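PDB 4R2F: extracellular solute-binding protein family 1 from Arthrobacter chlorophenolicus, which probably captures oligosaccharides for an ABC-type sugar transporter and binds the disaccharide laminaribiose. Local coordinates for residues Y160-F165 and S288-V293; A168-P173 and G183-G188. One frame throughout, in Å; residues are numbered along the deposited sequence.

Contacts 1 and 2 lie on the same side of the chain's centre, their own centres about 13 Å apart. Along the chain the second is nested inside the first: strand 145-161 runs into helix 162-168, a loop leads to helix 176-188, and only much later does strand 291-294 return to pair with the end of strand 145-161. Contact 1 thus closes a long loop of sequence at the sheet, while contact 2 folds the link after helix 162-168 against helix 176-188. Helix 162-168 joins them: Phe165 O and Val170 N are 3.0 Å apart in a probable hydrogen bond. The example shows one strand-to-helix unit held twice, by strand pairing and by apolar packing.

Contact 1. Residues Y160-F165 and S288-V293; sequences YRKSLF and SGDIVV
An antiparallel strand pair that runs straight into a helix start joins 160-165 to 288-293, at the end of the long strand 145-161. Tyr160 and Val292 form the hydrogen-bonded pair: Tyr160 N to Val292 O and Val292 N to Tyr160 O are both 2.8 Å. Arg161 and Ile291 follow as the non-hydrogen-bonded pair, and Arg161 is also the N-cap of helix 162-168. Asp290 then serves the first turn, its carbonyl O accepting from Lys162 N at 3.0 Å and its carboxylate OD1 from Ser163 N at 2.9 Å through the syn lone pair, so two amides at the helix start are satisfied by one residue. Ser163 OG and Arg161 NH2 both turn to OD2, whose modelled place is less sure.

With CG anti to the backbone N (chi1 -176°) and a bend at chi3, the Arg161 chain crosses Asp290 at about a right angle and lays one guanidinium face over Ile291 CG1, which stands 3.7 Å above the plane. NH1 continues to a salt bridge with Asp286 and a hydrogen bond to Trp266 O. A leucine here would probably leave Asp286 without its salt-bridge partner and Trp266 O without this donor, and take the guanidinium face from Ile291. Lys162 reaches back with NZ to Gly289 O, from above the carbonyl plane. On the Tyr160 and Val292 face of the sheet the two side chains lie side by side, and the tyrosine ring brings CE1 to 3.6 Å from Val292 CG1, with Val293 O at the ring edge.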
loop_
_atom_site.group_PDB
_atom_site.type_symbol
_atom_site.label_atom_id
_atom_site.label_comp_id
_atom_site.label_asym_id
_atom_site.label_seq_id
_atom_site.Cartn_x
_atom_site.Cartn_y
_atom_site.Cartn_z
ATOM N N TYR A 160 -8.853 2.498 -15.457
ATOM C CA TYR A 160 -10.134 2.728 -16.090
ATOM C C TYR A 160 -10.533 1.560 -16.949
ATOM O O TYR A 160 -9.702 0.743 -17.352
ATOM C CB TYR A 160 -10.138 4.019 -16.922
ATOM C CG TYR A 160 -9.379 3.997 -18.240
ATOM C CD1 TYR A 160 -7.985 4.019 -18.273
ATOM C CD2 TYR A 160 -10.053 4.050 -19.453
ATOM C CE1 TYR A 160 -7.283 4.028 -19.477
ATOM C CE2 TYR A 160 -9.363 4.067 -20.666
ATOM C CZ TYR A 160 -7.976 4.067 -20.682
ATOM O OH TYR A 160 -7.298 4.078 -21.885
ATOM N N ARG A 161 -11.822 1.482 -17.226
ATOM C CA ARG A 161 -12.331 0.476 -18.126
ATOM C C ARG A 161 -12.757 1.192 -19.409
ATOM O O ARG A 161 -13.678 2.010 -19.415
ATOM C CB ARG A 161 -13.470 -0.289 -17.467
ATOM C CG ARG A 161 -14.018 -1.429 -18.296
ATOM C CD ARG A 161 -15.134 -2.156 -17.552
ATOM N NE ARG A 161 -14.702 -3.289 -16.707
ATOM C CZ ARG A 161 -14.376 -4.513 -17.149
ATOM N NH1 ARG A 161 -14.044 -5.479 -16.302
ATOM N NH2 ARG A 161 -14.359 -4.786 -18.439
ATOM N N LYS A 162 -12.065 0.892 -20.492
ATOM C CA LYS A 162 -12.309 1.578 -21.783
ATOM C C LYS A 162 -13.763 1.520 -22.251
ATOM O O LYS A 162 -14.315 2.524 -22.691
ATOM C CB LYS A 162 -11.446 0.988 -22.877
ATOM C CG LYS A 162 -9.958 1.010 -22.594
ATOM C CD LYS A 162 -9.157 0.466 -23.774
ATOM C CE LYS A 162 -9.592 -0.936 -24.156
ATOM N NZ LYS A 162 -8.447 -1.700 -24.690
ATOM N N SER A 163 -14.395 0.355 -22.123
ATOM C CA SER A 163 -15.775 0.192 -22.602
ATOM C C SER A 163 -16.727 1.145 -21.898
ATOM O O SER A 163 -17.685 1.620 -22.485
ATOM C CB SER A 163 -16.245 -1.258 -22.426
ATOM O OG SER A 163 -16.097 -1.696 -21.075
ATOM N N LEU A 164 -16.456 1.453 -20.639
ATOM C CA LEU A 164 -17.381 2.275 -19.878
ATOM C C LEU A 164 -17.199 3.745 -20.151
ATOM O O LEU A 164 -18.148 4.528 -20.033
ATOM C CB LEU A 164 -17.242 1.993 -18.368
ATOM C CG LEU A 164 -17.743 0.602 -17.986
ATOM C CD1 LEU A 164 -17.575 0.327 -16.503
ATOM C CD2 LEU A 164 -19.206 0.448 -18.382
ATOM N N PHE A 165 -15.979 4.128 -20.499
ATOM C CA PHE A 165 -15.720 5.498 -20.916
ATOM C C PHE A 165 -16.321 5.718 -22.301
ATOM O O PHE A 165 -16.891 6.761 -22.566
ATOM C CB PHE A 165 -14.224 5.810 -20.880
ATOM C CG PHE A 165 -13.769 6.278 -19.534
ATOM C CD1 PHE A 165 -13.656 5.375 -18.470
ATOM C CD2 PHE A 165 -13.551 7.628 -19.298
ATOM C CE1 PHE A 165 -13.286 5.819 -17.213
ATOM C CE2 PHE A 165 -13.191 8.072 -18.039
ATOM C CZ PHE A 165 -13.045 7.171 -17.002
ATOM N N SER A 288 -9.408 -9.379 -20.159
ATOM C CA SER A 288 -9.857 -9.009 -21.500
ATOM C C SER A 288 -9.007 -7.888 -22.138
ATOM O O SER A 288 -9.008 -7.762 -23.341
ATOM C CB SER A 288 -11.311 -8.550 -21.464
ATOM O OG SER A 288 -11.463 -7.363 -20.684
ATOM N N GLY A 289 -8.311 -7.071 -21.342
ATOM C CA GLY A 289 -7.606 -5.891 -21.875
ATOM C C GLY A 289 -8.445 -4.623 -21.731
ATOM O O GLY A 289 -7.997 -3.525 -22.067
ATOM N N ASP A 290 -9.664 -4.760 -21.207
ATOM C CA ASP A 290 -10.562 -3.610 -21.075
ATOM C C ASP A 290 -10.153 -2.729 -19.891
ATOM O O ASP A 290 -10.367 -1.521 -19.927
ATOM C CB ASP A 290 -12.020 -4.060 -20.944
ATOM C CG ASP A 290 -13.008 -2.958 -21.227
ATOM O OD1 ASP A 290 -12.717 -2.029 -21.999
ATOM O OD2 ASP A 290 -14.116 -3.007 -20.674
ATOM N N ILE A 291 -9.531 -3.325 -18.873
ATOM C CA ILE A 291 -9.086 -2.582 -17.682
ATOM C C ILE A 291 -7.638 -2.175 -17.865
ATOM O O ILE A 291 -6.762 -3.038 -17.991
ATOM C CB ILE A 291 -9.179 -3.416 -16.397
ATOM C CG1 ILE A 291 -10.639 -3.793 -16.108
ATOM C CG2 ILE A 291 -8.584 -2.627 -15.236
ATOM C CD1 ILE A 291 -10.777 -4.859 -15.039
ATOM N N VAL A 292 -7.400 -0.864 -17.836
ATOM C CA VAL A 292 -6.140 -0.256 -18.247
ATOM C C VAL A 292 -5.677 0.839 -17.277
ATOM O O VAL A 292 -6.495 1.548 -16.666
ATOM C CB VAL A 292 -6.319 0.352 -19.669
ATOM C CG1 VAL A 292 -5.130 1.203 -20.083
ATOM C CG2 VAL A 292 -6.571 -0.767 -20.674
ATOM N N VAL A 293 -4.365 0.987 -17.148
ATOM C CA VAL A 293 -3.801 2.076 -16.295
ATOM C C VAL A 293 -4.074 3.431 -16.916
ATOM O O VAL A 293 -3.879 3.617 -18.120
ATOM C CB VAL A 293 -2.292 1.870 -16.053
ATOM C CG1 VAL A 293 -1.666 3.067 -15.341
ATOM C CG2 VAL A 293 -2.077 0.614 -15.225
#

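Contact 2. Residues A168-P173 and G183-G188; sequences AGVGVP and GKKLKG
Lys185 is where helix segment 183-188 first meets 168-173, and it does so with the base of its side chain. Val170 CG1 rests against the first two methylenes, 3.6 Å from Lys185 CB and equally 3.6 Å from Lys185 CG. The bend that follows at chi2 (-77°) turns the rest of the lysine away, so that its aliphatic root packs while the amino end departs from the loop. The two side chains meet at a slant. Val170 presents this methyl because CG1 stands anti to its carbonyl carbon, beside the backbone N, on a CB that points at the helix. The backbone of Lys185 also takes part: its carbonyl O lies 3.8 Å from Ala168 CB, a van der Waals contact.

Leu186, one step on, is the buried partner. Its CD2 branch touches Ala168 CB at 3.7 Å, and the small methyl is consistent with the close backbones, the CA atoms of Ala168 and Leu186 being 5.4 Å apart. From the other valine branch, CG2, Val170 approaches Leu186 CG more loosely, at 4.4 Å. The contact is therefore apolar, the end of one helix and the loop after it lying against the flank of the next. A Schellman motif closes the first helix at Gly169, whose phi is positive.

Around this packing, Phe165 of helix 162-168 touches both Val170 and Leu186, Val170 also meets Ala182 of helix 176-188, and Leu186 reaches Ala272 in the loop before strand 273-275, which pairs with strand 145-161.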
loop_
_atom_site.group_PDB
_atom_site.type_symbol
_atom_site.label_atom_id
_atom_site.label_comp_id
_atom_site.label_asym_id
_atom_site.label_seq_id
_atom_site.Cartn_x
_atom_site.Cartn_y
_atom_site.Cartn_z
ATOM N N ALA A 168 -20.129 6.040 -21.905
ATOM C CA ALA A 168 -20.531 7.325 -21.337
ATOM C C ALA A 168 -20.183 8.483 -22.261
ATOM O O ALA A 168 -20.572 9.613 -22.000
ATOM C CB ALA A 168 -19.856 7.542 -19.975
ATOM N N GLY A 169 -19.395 8.213 -23.296
ATOM C CA GLY A 169 -19.002 9.234 -24.237
ATOM C C GLY A 169 -18.030 10.234 -23.639
ATOM O O GLY A 169 -18.088 11.399 -23.966
ATOM N N VAL A 170 -17.128 9.788 -22.763
ATOM C CA VAL A 170 -16.184 10.725 -22.132
ATOM C C VAL A 170 -14.740 10.251 -22.224
ATOM O O VAL A 170 -14.462 9.078 -22.502
ATOM C CB VAL A 170 -16.531 11.002 -20.651
ATOM C CG1 VAL A 170 -17.876 11.695 -20.528
ATOM C CG2 VAL A 170 -16.525 9.717 -19.841
ATOM N N GLY A 171 -13.831 11.198 -22.011
ATOM C CA GLY A 171 -12.402 10.958 -22.066
ATOM C C GLY A 171 -11.832 10.713 -20.675
ATOM O O GLY A 171 -12.480 10.962 -19.645
ATOM N N VAL A 172 -10.605 10.216 -20.662
ATOM C CA VAL A 172 -9.907 9.929 -19.432
ATOM C C VAL A 172 -9.492 11.254 -18.778
ATOM O O VAL A 172 -8.835 12.078 -19.413
ATOM C CB VAL A 172 -8.679 9.059 -19.710
ATOM C CG1 VAL A 172 -7.820 8.897 -18.458
ATOM C CG2 VAL A 172 -9.123 7.705 -20.250
ATOM N N PRO A 173 -9.872 11.453 -17.517
ATOM C CA PRO A 173 -9.570 12.687 -16.803
ATOM C C PRO A 173 -8.090 13.024 -16.756
ATOM O O PRO A 173 -7.250 12.115 -16.705
ATOM C CB PRO A 173 -10.060 12.396 -15.392
ATOM C CG PRO A 173 -11.009 11.294 -15.537
ATOM C CD PRO A 173 -10.499 10.460 -16.636
ATOM N N GLY A 183 -17.022 11.685 -14.220
ATOM C CA GLY A 183 -17.722 10.943 -13.182
ATOM C C GLY A 183 -19.233 11.093 -13.225
ATOM O O GLY A 183 -19.958 10.098 -13.144
ATOM N N LYS A 184 -19.714 12.331 -13.330
ATOM C CA LYS A 184 -21.157 12.573 -13.522
ATOM C C LYS A 184 -21.740 11.827 -14.747
ATOM O O LYS A 184 -22.856 11.326 -14.696
ATOM C CB LYS A 184 -21.449 14.066 -13.689
ATOM C CG LYS A 184 -21.260 14.917 -12.448
ATOM C CD LYS A 184 -21.623 16.355 -12.791
ATOM C CE LYS A 184 -21.216 17.325 -11.704
ATOM N NZ LYS A 184 -21.817 18.659 -11.948
ATOM N N LYS A 185 -20.999 11.786 -15.853
ATOM C CA LYS A 185 -21.496 11.131 -17.067
ATOM C C LYS A 185 -21.467 9.634 -16.892
ATOM O O LYS A 185 -22.325 8.943 -17.396
ATOM C CB LYS A 185 -20.665 11.496 -18.292
ATOM C CG LYS A 185 -20.679 12.970 -18.650
ATOM C CD LYS A 185 -21.960 13.366 -19.347
ATOM C CE LYS A 185 -21.848 14.789 -19.850
ATOM N NZ LYS A 185 -23.103 15.194 -20.530
ATOM N N LEU A 186 -20.460 9.135 -16.187
ATOM C CA LEU A 186 -20.351 7.713 -15.935
ATOM C C LEU A 186 -21.482 7.272 -15.025
ATOM O O LEU A 186 -22.079 6.219 -15.228
ATOM C CB LEU A 186 -19.004 7.387 -15.312
ATOM C CG LEU A 186 -17.858 7.486 -16.316
ATOM C CD1 LEU A 186 -16.532 7.671 -15.605
ATOM C CD2 LEU A 186 -17.822 6.248 -17.203
ATOM N N LYS A 187 -21.787 8.084 -14.025
ATOM C CA LYS A 187 -22.933 7.807 -13.170
ATOM C C LYS A 187 -24.217 7.724 -13.996
ATOM O O LYS A 187 -25.050 6.858 -13.785
ATOM C CB LYS A 187 -23.055 8.878 -12.102
ATOM C CG LYS A 187 -24.246 8.719 -11.154
ATOM C CD LYS A 187 -24.241 9.898 -10.188
ATOM C CE LYS A 187 -25.589 10.577 -10.056
ATOM N NZ LYS A 187 -26.520 9.665 -9.354
ATOM N N GLY A 188 -24.343 8.620 -14.958
ATOM C CA GLY A 188 -25.487 8.670 -15.845
ATOM C C GLY A 188 -25.646 7.439 -16.706
ATOM O O GLY A 188 -26.734 7.180 -17.144
#